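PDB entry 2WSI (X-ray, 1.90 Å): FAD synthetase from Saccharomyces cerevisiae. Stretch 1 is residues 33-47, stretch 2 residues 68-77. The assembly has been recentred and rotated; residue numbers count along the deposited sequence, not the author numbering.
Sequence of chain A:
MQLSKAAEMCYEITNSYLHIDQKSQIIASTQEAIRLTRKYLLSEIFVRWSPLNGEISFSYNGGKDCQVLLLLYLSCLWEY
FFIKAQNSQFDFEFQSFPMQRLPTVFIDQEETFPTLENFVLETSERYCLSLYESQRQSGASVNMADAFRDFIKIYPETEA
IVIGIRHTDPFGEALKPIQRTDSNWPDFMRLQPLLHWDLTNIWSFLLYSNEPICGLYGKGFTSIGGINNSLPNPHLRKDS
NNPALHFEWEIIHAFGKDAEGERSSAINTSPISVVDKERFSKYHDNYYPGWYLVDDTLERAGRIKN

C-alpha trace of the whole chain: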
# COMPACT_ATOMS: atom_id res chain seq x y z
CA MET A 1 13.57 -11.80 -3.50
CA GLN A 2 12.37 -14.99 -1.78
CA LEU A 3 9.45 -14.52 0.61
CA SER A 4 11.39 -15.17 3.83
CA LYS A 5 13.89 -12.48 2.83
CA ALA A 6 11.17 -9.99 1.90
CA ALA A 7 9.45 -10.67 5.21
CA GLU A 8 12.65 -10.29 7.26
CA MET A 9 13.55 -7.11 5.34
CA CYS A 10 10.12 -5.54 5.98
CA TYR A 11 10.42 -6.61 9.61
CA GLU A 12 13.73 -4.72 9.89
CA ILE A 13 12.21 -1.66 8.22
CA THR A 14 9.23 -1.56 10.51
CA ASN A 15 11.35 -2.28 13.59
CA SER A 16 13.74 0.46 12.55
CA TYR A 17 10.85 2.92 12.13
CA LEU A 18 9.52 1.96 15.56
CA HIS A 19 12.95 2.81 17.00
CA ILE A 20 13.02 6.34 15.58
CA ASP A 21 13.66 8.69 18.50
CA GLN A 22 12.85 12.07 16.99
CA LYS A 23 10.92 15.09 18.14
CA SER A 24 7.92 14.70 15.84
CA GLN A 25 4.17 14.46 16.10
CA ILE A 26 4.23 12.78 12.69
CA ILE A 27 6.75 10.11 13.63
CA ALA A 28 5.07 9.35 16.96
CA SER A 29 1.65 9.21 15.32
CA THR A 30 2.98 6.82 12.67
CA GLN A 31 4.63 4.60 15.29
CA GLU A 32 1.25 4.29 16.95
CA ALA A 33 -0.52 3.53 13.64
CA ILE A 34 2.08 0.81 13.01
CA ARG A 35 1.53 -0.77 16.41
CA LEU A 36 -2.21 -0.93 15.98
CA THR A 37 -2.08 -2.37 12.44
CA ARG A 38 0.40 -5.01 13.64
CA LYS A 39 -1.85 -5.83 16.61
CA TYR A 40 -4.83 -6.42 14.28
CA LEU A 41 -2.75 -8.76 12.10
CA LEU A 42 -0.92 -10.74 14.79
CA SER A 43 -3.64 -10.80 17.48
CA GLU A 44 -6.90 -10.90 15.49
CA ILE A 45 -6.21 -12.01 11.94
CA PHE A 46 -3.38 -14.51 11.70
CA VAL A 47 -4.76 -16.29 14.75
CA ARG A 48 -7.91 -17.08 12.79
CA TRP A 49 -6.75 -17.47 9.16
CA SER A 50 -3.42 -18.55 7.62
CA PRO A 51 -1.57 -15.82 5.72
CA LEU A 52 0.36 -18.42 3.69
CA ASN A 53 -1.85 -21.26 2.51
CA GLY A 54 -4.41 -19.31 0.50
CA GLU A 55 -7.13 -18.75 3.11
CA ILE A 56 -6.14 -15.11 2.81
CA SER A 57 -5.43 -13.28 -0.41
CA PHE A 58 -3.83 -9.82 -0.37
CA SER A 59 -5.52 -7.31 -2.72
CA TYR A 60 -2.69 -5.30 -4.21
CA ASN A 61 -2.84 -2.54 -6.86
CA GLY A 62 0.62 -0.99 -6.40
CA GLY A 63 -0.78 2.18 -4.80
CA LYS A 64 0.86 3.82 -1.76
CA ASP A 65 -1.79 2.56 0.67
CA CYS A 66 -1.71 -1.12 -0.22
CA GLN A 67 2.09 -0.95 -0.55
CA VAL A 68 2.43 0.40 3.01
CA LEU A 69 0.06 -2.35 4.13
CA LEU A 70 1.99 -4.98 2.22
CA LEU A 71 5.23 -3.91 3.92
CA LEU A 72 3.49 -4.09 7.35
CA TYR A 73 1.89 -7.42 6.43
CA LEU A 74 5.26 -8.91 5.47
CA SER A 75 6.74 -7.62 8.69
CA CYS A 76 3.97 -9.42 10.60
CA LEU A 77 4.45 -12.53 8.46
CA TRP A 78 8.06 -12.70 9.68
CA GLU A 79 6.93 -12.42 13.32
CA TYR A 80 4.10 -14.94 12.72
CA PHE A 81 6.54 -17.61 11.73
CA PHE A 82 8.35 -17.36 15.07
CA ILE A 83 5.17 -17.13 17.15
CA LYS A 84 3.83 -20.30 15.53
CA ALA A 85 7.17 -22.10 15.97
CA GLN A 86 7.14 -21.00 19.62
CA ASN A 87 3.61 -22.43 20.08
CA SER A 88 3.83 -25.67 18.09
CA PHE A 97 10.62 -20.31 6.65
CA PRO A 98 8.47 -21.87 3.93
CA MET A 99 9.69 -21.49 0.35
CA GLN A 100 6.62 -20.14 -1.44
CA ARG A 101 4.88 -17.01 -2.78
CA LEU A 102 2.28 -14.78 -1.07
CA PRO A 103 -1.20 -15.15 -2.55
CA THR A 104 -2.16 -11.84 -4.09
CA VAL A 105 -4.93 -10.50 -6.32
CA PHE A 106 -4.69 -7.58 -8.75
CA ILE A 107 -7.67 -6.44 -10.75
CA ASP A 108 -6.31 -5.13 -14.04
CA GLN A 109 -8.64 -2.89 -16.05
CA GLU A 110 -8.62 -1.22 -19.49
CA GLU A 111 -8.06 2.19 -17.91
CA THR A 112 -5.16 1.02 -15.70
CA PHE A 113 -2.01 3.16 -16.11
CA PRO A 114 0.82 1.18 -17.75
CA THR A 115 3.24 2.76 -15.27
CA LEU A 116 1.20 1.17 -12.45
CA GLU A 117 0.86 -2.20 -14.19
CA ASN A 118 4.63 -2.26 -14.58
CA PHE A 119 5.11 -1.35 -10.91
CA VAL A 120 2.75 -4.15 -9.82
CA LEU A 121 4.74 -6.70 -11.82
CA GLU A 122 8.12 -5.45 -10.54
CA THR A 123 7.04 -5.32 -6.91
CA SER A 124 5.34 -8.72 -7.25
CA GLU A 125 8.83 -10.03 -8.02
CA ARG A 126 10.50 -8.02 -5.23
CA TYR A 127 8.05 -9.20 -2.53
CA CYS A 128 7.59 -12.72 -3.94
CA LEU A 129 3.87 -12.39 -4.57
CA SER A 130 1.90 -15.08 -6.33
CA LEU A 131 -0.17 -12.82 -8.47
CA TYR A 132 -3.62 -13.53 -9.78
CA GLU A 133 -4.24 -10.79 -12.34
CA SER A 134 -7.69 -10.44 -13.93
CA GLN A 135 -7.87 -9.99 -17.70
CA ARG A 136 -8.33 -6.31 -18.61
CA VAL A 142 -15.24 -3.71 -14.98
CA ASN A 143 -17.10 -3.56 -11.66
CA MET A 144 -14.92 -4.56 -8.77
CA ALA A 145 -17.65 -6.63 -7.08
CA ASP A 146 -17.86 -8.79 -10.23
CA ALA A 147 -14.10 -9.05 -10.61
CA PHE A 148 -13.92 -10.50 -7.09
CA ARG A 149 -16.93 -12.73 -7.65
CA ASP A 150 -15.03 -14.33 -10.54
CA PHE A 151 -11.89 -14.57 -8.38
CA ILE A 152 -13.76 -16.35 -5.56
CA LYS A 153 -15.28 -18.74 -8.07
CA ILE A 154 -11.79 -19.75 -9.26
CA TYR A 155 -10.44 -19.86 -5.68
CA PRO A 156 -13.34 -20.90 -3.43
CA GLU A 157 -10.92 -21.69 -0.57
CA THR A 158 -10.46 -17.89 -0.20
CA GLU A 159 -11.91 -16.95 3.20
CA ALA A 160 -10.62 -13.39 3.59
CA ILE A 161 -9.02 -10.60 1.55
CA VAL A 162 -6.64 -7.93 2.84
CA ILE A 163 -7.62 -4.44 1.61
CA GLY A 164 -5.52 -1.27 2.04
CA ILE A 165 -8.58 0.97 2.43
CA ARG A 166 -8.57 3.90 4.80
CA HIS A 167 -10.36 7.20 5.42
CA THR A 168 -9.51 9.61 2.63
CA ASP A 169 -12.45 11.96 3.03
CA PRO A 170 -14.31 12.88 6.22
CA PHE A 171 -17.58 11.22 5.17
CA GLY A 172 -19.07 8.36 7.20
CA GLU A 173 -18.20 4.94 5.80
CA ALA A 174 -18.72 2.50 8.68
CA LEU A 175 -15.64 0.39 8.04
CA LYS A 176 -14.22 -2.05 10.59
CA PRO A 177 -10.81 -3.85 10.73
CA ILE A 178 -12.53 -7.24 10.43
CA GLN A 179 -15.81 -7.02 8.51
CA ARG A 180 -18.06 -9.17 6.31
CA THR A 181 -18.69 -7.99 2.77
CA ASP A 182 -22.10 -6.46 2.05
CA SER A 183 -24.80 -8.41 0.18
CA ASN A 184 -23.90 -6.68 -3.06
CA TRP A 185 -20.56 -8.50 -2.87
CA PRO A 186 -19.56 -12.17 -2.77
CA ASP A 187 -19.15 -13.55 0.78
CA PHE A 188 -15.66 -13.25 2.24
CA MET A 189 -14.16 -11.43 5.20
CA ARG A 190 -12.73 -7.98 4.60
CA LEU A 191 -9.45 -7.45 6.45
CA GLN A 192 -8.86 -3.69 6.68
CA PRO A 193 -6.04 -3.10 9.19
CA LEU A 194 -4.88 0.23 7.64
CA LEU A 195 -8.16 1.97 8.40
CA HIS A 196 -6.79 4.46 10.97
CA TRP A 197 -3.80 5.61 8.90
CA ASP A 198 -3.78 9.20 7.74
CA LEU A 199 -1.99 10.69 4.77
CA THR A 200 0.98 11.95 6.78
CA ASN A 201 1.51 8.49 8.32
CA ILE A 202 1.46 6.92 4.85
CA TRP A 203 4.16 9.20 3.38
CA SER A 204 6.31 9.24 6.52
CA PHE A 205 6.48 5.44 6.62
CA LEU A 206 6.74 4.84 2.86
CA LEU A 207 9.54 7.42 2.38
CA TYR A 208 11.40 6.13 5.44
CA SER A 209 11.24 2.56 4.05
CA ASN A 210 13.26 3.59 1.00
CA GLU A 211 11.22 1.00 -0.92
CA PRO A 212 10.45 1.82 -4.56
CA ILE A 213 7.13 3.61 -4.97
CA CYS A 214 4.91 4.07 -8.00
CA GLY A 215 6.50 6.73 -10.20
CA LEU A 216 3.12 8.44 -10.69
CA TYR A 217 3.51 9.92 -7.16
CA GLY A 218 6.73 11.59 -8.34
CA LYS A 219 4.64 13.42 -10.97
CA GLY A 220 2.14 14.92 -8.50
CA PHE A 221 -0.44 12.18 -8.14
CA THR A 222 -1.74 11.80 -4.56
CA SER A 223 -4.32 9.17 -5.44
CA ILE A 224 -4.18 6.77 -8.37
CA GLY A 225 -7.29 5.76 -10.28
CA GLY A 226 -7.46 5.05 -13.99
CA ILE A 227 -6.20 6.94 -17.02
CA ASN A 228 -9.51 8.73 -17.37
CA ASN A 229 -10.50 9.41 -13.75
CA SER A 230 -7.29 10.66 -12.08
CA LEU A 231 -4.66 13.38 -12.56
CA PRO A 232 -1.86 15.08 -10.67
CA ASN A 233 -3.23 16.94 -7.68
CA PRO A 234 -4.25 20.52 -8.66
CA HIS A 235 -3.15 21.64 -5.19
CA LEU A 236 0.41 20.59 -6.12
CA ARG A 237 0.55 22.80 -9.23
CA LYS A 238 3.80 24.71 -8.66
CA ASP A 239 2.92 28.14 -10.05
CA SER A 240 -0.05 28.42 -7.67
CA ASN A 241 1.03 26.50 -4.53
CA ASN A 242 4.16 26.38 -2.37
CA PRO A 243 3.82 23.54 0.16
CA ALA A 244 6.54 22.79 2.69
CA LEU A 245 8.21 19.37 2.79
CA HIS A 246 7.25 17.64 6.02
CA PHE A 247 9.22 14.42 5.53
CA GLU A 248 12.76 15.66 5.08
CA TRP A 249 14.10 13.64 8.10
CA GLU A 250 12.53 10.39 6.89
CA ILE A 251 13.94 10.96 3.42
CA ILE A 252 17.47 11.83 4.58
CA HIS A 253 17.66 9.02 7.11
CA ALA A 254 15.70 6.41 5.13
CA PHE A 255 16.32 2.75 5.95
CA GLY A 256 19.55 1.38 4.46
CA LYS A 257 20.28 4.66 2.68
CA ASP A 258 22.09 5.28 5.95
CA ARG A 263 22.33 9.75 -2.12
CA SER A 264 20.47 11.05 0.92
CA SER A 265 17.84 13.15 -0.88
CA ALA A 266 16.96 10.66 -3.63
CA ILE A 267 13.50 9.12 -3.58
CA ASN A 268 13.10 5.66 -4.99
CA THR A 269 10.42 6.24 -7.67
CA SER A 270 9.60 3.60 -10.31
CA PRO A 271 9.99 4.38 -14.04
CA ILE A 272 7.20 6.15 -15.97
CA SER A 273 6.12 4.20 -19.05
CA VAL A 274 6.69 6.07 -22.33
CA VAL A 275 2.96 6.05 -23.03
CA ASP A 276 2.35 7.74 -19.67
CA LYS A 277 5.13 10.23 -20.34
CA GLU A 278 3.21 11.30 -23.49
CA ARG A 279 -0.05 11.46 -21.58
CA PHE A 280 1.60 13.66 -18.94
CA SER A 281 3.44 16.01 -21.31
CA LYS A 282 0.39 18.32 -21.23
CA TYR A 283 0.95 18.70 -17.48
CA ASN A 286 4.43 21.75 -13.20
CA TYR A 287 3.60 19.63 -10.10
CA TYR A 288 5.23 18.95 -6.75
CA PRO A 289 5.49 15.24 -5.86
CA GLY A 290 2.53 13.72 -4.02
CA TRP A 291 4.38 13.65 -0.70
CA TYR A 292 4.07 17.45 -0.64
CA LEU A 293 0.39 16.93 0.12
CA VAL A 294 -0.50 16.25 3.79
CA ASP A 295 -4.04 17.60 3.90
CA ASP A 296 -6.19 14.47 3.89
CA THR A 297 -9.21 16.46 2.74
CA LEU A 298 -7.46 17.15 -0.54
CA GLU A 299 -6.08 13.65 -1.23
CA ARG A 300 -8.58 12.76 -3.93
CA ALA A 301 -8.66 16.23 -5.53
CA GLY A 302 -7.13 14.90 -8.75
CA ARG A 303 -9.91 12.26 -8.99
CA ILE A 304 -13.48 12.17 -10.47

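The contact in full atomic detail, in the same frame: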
# COMPACT_ATOMS: atom_id res chain seq x y z
N ALA A 33 0.28 4.17 14.69
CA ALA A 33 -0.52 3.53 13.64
C ALA A 33 0.07 2.15 13.27
O ALA A 33 -0.67 1.19 12.95
CB ALA A 33 -0.59 4.43 12.43
N ILE A 34 1.39 2.07 13.27
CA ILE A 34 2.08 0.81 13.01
C ILE A 34 1.73 -0.22 14.08
O ILE A 34 1.36 -1.36 13.78
CB ILE A 34 3.61 1.01 12.96
CG1 ILE A 34 4.01 1.72 11.66
CG2 ILE A 34 4.36 -0.32 13.01
CD1 ILE A 34 5.44 2.21 11.67
N ARG A 35 1.82 0.18 15.34
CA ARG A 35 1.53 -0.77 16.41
C ARG A 35 0.12 -1.31 16.38
O ARG A 35 -0.10 -2.49 16.62
CB ARG A 35 1.82 -0.16 17.77
CG ARG A 35 3.31 -0.24 18.08
CD ARG A 35 3.58 0.16 19.51
NE ARG A 35 3.69 1.60 19.56
CZ ARG A 35 4.85 2.23 19.57
NH1 ARG A 35 5.98 1.54 19.57
NH2 ARG A 35 4.89 3.55 19.60
N LEU A 36 -0.84 -0.46 16.06
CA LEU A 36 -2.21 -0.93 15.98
C LEU A 36 -2.44 -1.87 14.79
O LEU A 36 -3.09 -2.90 14.92
CB LEU A 36 -3.15 0.26 15.84
CG LEU A 36 -4.62 -0.12 15.74
CD1 LEU A 36 -5.10 -0.92 16.97
CD2 LEU A 36 -5.40 1.19 15.58
N THR A 37 -1.97 -1.48 13.61
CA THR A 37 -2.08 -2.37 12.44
C THR A 37 -1.45 -3.74 12.73
O THR A 37 -2.04 -4.79 12.41
CB THR A 37 -1.43 -1.73 11.21
OG1 THR A 37 -2.16 -0.55 10.84
CG2 THR A 37 -1.42 -2.69 10.04
N ARG A 38 -0.27 -3.74 13.32
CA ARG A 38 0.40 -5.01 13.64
C ARG A 38 -0.41 -5.81 14.67
O ARG A 38 -0.52 -7.04 14.57
CB ARG A 38 1.86 -4.79 14.07
CG ARG A 38 2.71 -4.16 12.92
CD ARG A 38 4.22 -4.49 12.92
NE ARG A 38 4.50 -5.92 13.07
CZ ARG A 38 5.70 -6.45 13.06
NH1 ARG A 38 6.77 -5.68 12.89
NH2 ARG A 38 5.86 -7.76 13.25
N LYS A 39 -1.02 -5.13 15.63
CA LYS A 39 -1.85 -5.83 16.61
C LYS A 39 -3.06 -6.49 15.93
O LYS A 39 -3.36 -7.63 16.23
CB LYS A 39 -2.32 -4.89 17.73
CG LYS A 39 -1.25 -4.56 18.79
CD LYS A 39 -0.64 -5.80 19.50
CE LYS A 39 -1.56 -6.39 20.57
NZ LYS A 39 -0.96 -7.56 21.31
N TYR A 40 -3.75 -5.79 15.03
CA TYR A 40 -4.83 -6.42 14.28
C TYR A 40 -4.36 -7.71 13.58
O TYR A 40 -5.02 -8.74 13.65
CB TYR A 40 -5.36 -5.50 13.19
CG TYR A 40 -6.09 -4.25 13.64
CD1 TYR A 40 -6.98 -4.27 14.71
CD2 TYR A 40 -5.94 -3.05 12.94
CE1 TYR A 40 -7.67 -3.14 15.12
CE2 TYR A 40 -6.66 -1.89 13.32
CZ TYR A 40 -7.52 -1.96 14.41
OH TYR A 40 -8.22 -0.85 14.81
N LEU A 41 -3.24 -7.63 12.88
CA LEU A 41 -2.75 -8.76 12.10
C LEU A 41 -2.34 -9.93 12.98
O LEU A 41 -2.78 -11.06 12.75
CB LEU A 41 -1.57 -8.31 11.23
CG LEU A 41 -2.03 -7.39 10.09
CD1 LEU A 41 -0.84 -6.70 9.39
CD2 LEU A 41 -2.86 -8.21 9.07
N LEU A 42 -1.48 -9.67 13.97
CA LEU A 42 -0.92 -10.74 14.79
C LEU A 42 -1.92 -11.30 15.81
O LEU A 42 -1.95 -12.52 16.03
CB LEU A 42 0.33 -10.23 15.52
CG LEU A 42 1.51 -9.87 14.60
CD1 LEU A 42 2.59 -9.16 15.39
CD2 LEU A 42 2.07 -11.11 13.88
N SER A 43 -2.74 -10.43 16.40
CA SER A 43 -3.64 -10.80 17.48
C SER A 43 -5.04 -11.18 17.04
O SER A 43 -5.71 -11.88 17.77
CB SER A 43 -3.85 -9.63 18.46
OG SER A 43 -2.73 -9.47 19.31
N GLU A 44 -5.51 -10.65 15.91
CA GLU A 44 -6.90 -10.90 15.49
C GLU A 44 -7.04 -11.59 14.15
O GLU A 44 -8.04 -12.25 13.90
CB GLU A 44 -7.69 -9.59 15.43
CG GLU A 44 -8.05 -9.03 16.79
CD GLU A 44 -8.71 -7.67 16.67
OE1 GLU A 44 -9.76 -7.59 15.99
OE2 GLU A 44 -8.18 -6.68 17.23
N ILE A 45 -6.05 -11.46 13.28
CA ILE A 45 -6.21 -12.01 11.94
C ILE A 45 -5.47 -13.32 11.72
O ILE A 45 -6.07 -14.32 11.30
CB ILE A 45 -5.80 -10.93 10.91
CG1 ILE A 45 -6.81 -9.77 11.05
CG2 ILE A 45 -5.82 -11.50 9.53
CD1 ILE A 45 -6.42 -8.52 10.26
N PHE A 46 -4.17 -13.32 11.95
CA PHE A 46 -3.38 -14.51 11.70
C PHE A 46 -3.72 -15.62 12.69
O PHE A 46 -3.39 -16.78 12.47
CB PHE A 46 -1.88 -14.23 11.76
CG PHE A 46 -1.37 -13.30 10.65
CD1 PHE A 46 -2.16 -12.97 9.57
CD2 PHE A 46 -0.07 -12.82 10.69
CE1 PHE A 46 -1.69 -12.12 8.56
CE2 PHE A 46 0.41 -11.99 9.69
CZ PHE A 46 -0.40 -11.64 8.63
N VAL A 47 -4.38 -15.26 13.78
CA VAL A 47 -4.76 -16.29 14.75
C VAL A 47 -5.93 -17.10 14.18
O VAL A 47 -6.13 -18.29 14.49
CB VAL A 47 -5.12 -15.60 16.08
CG1 VAL A 47 -6.02 -16.47 16.93
CG2 VAL A 47 -3.81 -15.20 16.81
N VAL A 68 2.10 0.27 1.59
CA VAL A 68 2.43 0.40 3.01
C VAL A 68 1.90 -0.81 3.75
O VAL A 68 2.62 -1.42 4.56
CB VAL A 68 1.87 1.71 3.63
CG1 VAL A 68 1.88 1.62 5.17
CG2 VAL A 68 2.72 2.89 3.15
N LEU A 69 0.65 -1.19 3.48
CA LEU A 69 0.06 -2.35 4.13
C LEU A 69 0.82 -3.62 3.84
O LEU A 69 1.08 -4.44 4.73
CB LEU A 69 -1.41 -2.53 3.74
CG LEU A 69 -2.14 -3.62 4.51
CD1 LEU A 69 -1.87 -3.54 6.03
CD2 LEU A 69 -3.63 -3.65 4.19
N LEU A 70 1.21 -3.79 2.58
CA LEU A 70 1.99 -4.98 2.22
C LEU A 70 3.31 -5.05 2.98
O LEU A 70 3.69 -6.11 3.48
CB LEU A 70 2.24 -4.98 0.70
CG LEU A 70 3.07 -6.19 0.25
CD1 LEU A 70 2.41 -7.50 0.68
CD2 LEU A 70 3.27 -6.15 -1.28
N LEU A 71 4.01 -3.92 3.12
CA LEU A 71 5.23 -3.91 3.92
C LEU A 71 4.93 -4.29 5.37
O LEU A 71 5.63 -5.10 5.94
CB LEU A 71 5.94 -2.55 3.89
CG LEU A 71 6.38 -2.00 2.54
CD1 LEU A 71 7.00 -0.61 2.72
CD2 LEU A 71 7.36 -2.95 1.85
N LEU A 72 3.87 -3.73 5.97
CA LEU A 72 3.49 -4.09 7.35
C LEU A 72 3.08 -5.56 7.47
O LEU A 72 3.41 -6.24 8.45
CB LEU A 72 2.35 -3.18 7.85
CG LEU A 72 2.76 -1.71 7.88
CD1 LEU A 72 1.51 -0.87 8.14
CD2 LEU A 72 3.84 -1.49 8.94
N TYR A 73 2.39 -6.06 6.46
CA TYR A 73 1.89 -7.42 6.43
C TYR A 73 3.07 -8.39 6.40
O TYR A 73 3.10 -9.37 7.14
CB TYR A 73 1.05 -7.60 5.17
CG TYR A 73 0.23 -8.86 5.10
CD1 TYR A 73 -1.03 -8.91 5.71
CD2 TYR A 73 0.66 -9.98 4.42
CE1 TYR A 73 -1.82 -10.03 5.64
CE2 TYR A 73 -0.12 -11.14 4.34
CZ TYR A 73 -1.38 -11.14 4.95
OH TYR A 73 -2.22 -12.23 4.89
N LEU A 74 4.06 -8.08 5.57
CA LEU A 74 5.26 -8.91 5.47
C LEU A 74 6.04 -8.88 6.76
O LEU A 74 6.56 -9.89 7.21
CB LEU A 74 6.16 -8.45 4.30
CG LEU A 74 5.55 -8.82 2.93
CD1 LEU A 74 6.21 -8.06 1.80
CD2 LEU A 74 5.62 -10.34 2.72
N SER A 75 6.13 -7.70 7.37
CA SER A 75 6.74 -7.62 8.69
C SER A 75 6.06 -8.54 9.70
O SER A 75 6.72 -9.27 10.45
CB SER A 75 6.71 -6.18 9.19
OG SER A 75 7.27 -6.12 10.49
N CYS A 76 4.73 -8.53 9.71
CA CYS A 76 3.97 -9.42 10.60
C CYS A 76 4.08 -10.89 10.21
O CYS A 76 4.00 -11.80 11.06
CB CYS A 76 2.50 -9.01 10.63
SG CYS A 76 2.28 -7.42 11.46
N LEU A 77 4.27 -11.14 8.92
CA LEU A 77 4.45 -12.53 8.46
C LEU A 77 5.75 -13.11 9.06
O LEU A 77 5.82 -14.28 9.49
CB LEU A 77 4.46 -12.56 6.92
CG LEU A 77 4.58 -13.95 6.32
CD1 LEU A 77 3.43 -14.80 6.79
CD2 LEU A 77 4.63 -13.89 4.77

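Where two helices pack at a moderate angle, rotamers help determine how side chains meet, and FAD synthetase offers a compact example. The helix of the first stretch and helix 68-77 run with their N-to-C directions 49° apart and their axes 9.9 Å apart at closest approach; the two stretches bury 572 Å² between them, both sides summed. No hydrogen bond crosses between them; the contact rests mainly on apolar packing.

C76 has the largest covered area, 108 Å², and touches R38, L41, L42 and F46. Its CA-to-CB bond points toward the first helix, and with chi1 at -69° (m) SG sits 3.8 Å from L41 CD1. L41, also directed toward its partner, is in the common mt rotamer, which spreads its two methyls: CD1 reaches that sulfur, while CD2 comes within 3.9 Å of Y73 CD1. L42 starts out sideways, yet the same mt conformation brings CD2 to 3.9 Å from C76 CB.

R38 shows how a long side chain can fold over a neighbouring helix. Its chi3 of 49° (p) bends an otherwise m, t chain, and the guanidinium lies with one face over S75 OG and C76 N. NE is 3.1 Å from C76 SG. NH1 is only 2.5 Å from S75 OG, but the angle is poor, so proximity alone does not make a hydrogen bond.

Nearer the start of the first stretch the packing is aliphatic: T37 CG2 lies 3.9 Å from L72 CD1, and the I34 methylene CG1 is 4.2 Å from L72 CD2.

At the end of the first stretch, beyond a wider pi-type turn at 40-45, F46 points toward helix 68-77. Y73 leaves its backbone sideways, but its t rotamer (chi1 -169°) carries the ring nearer, presenting a face to the edge of F46. The planes are perpendicular, the centroids 5.2 Å apart, in an offset edge-to-face pair. F46 CE2 also packs 3.8 Å from C76 CB.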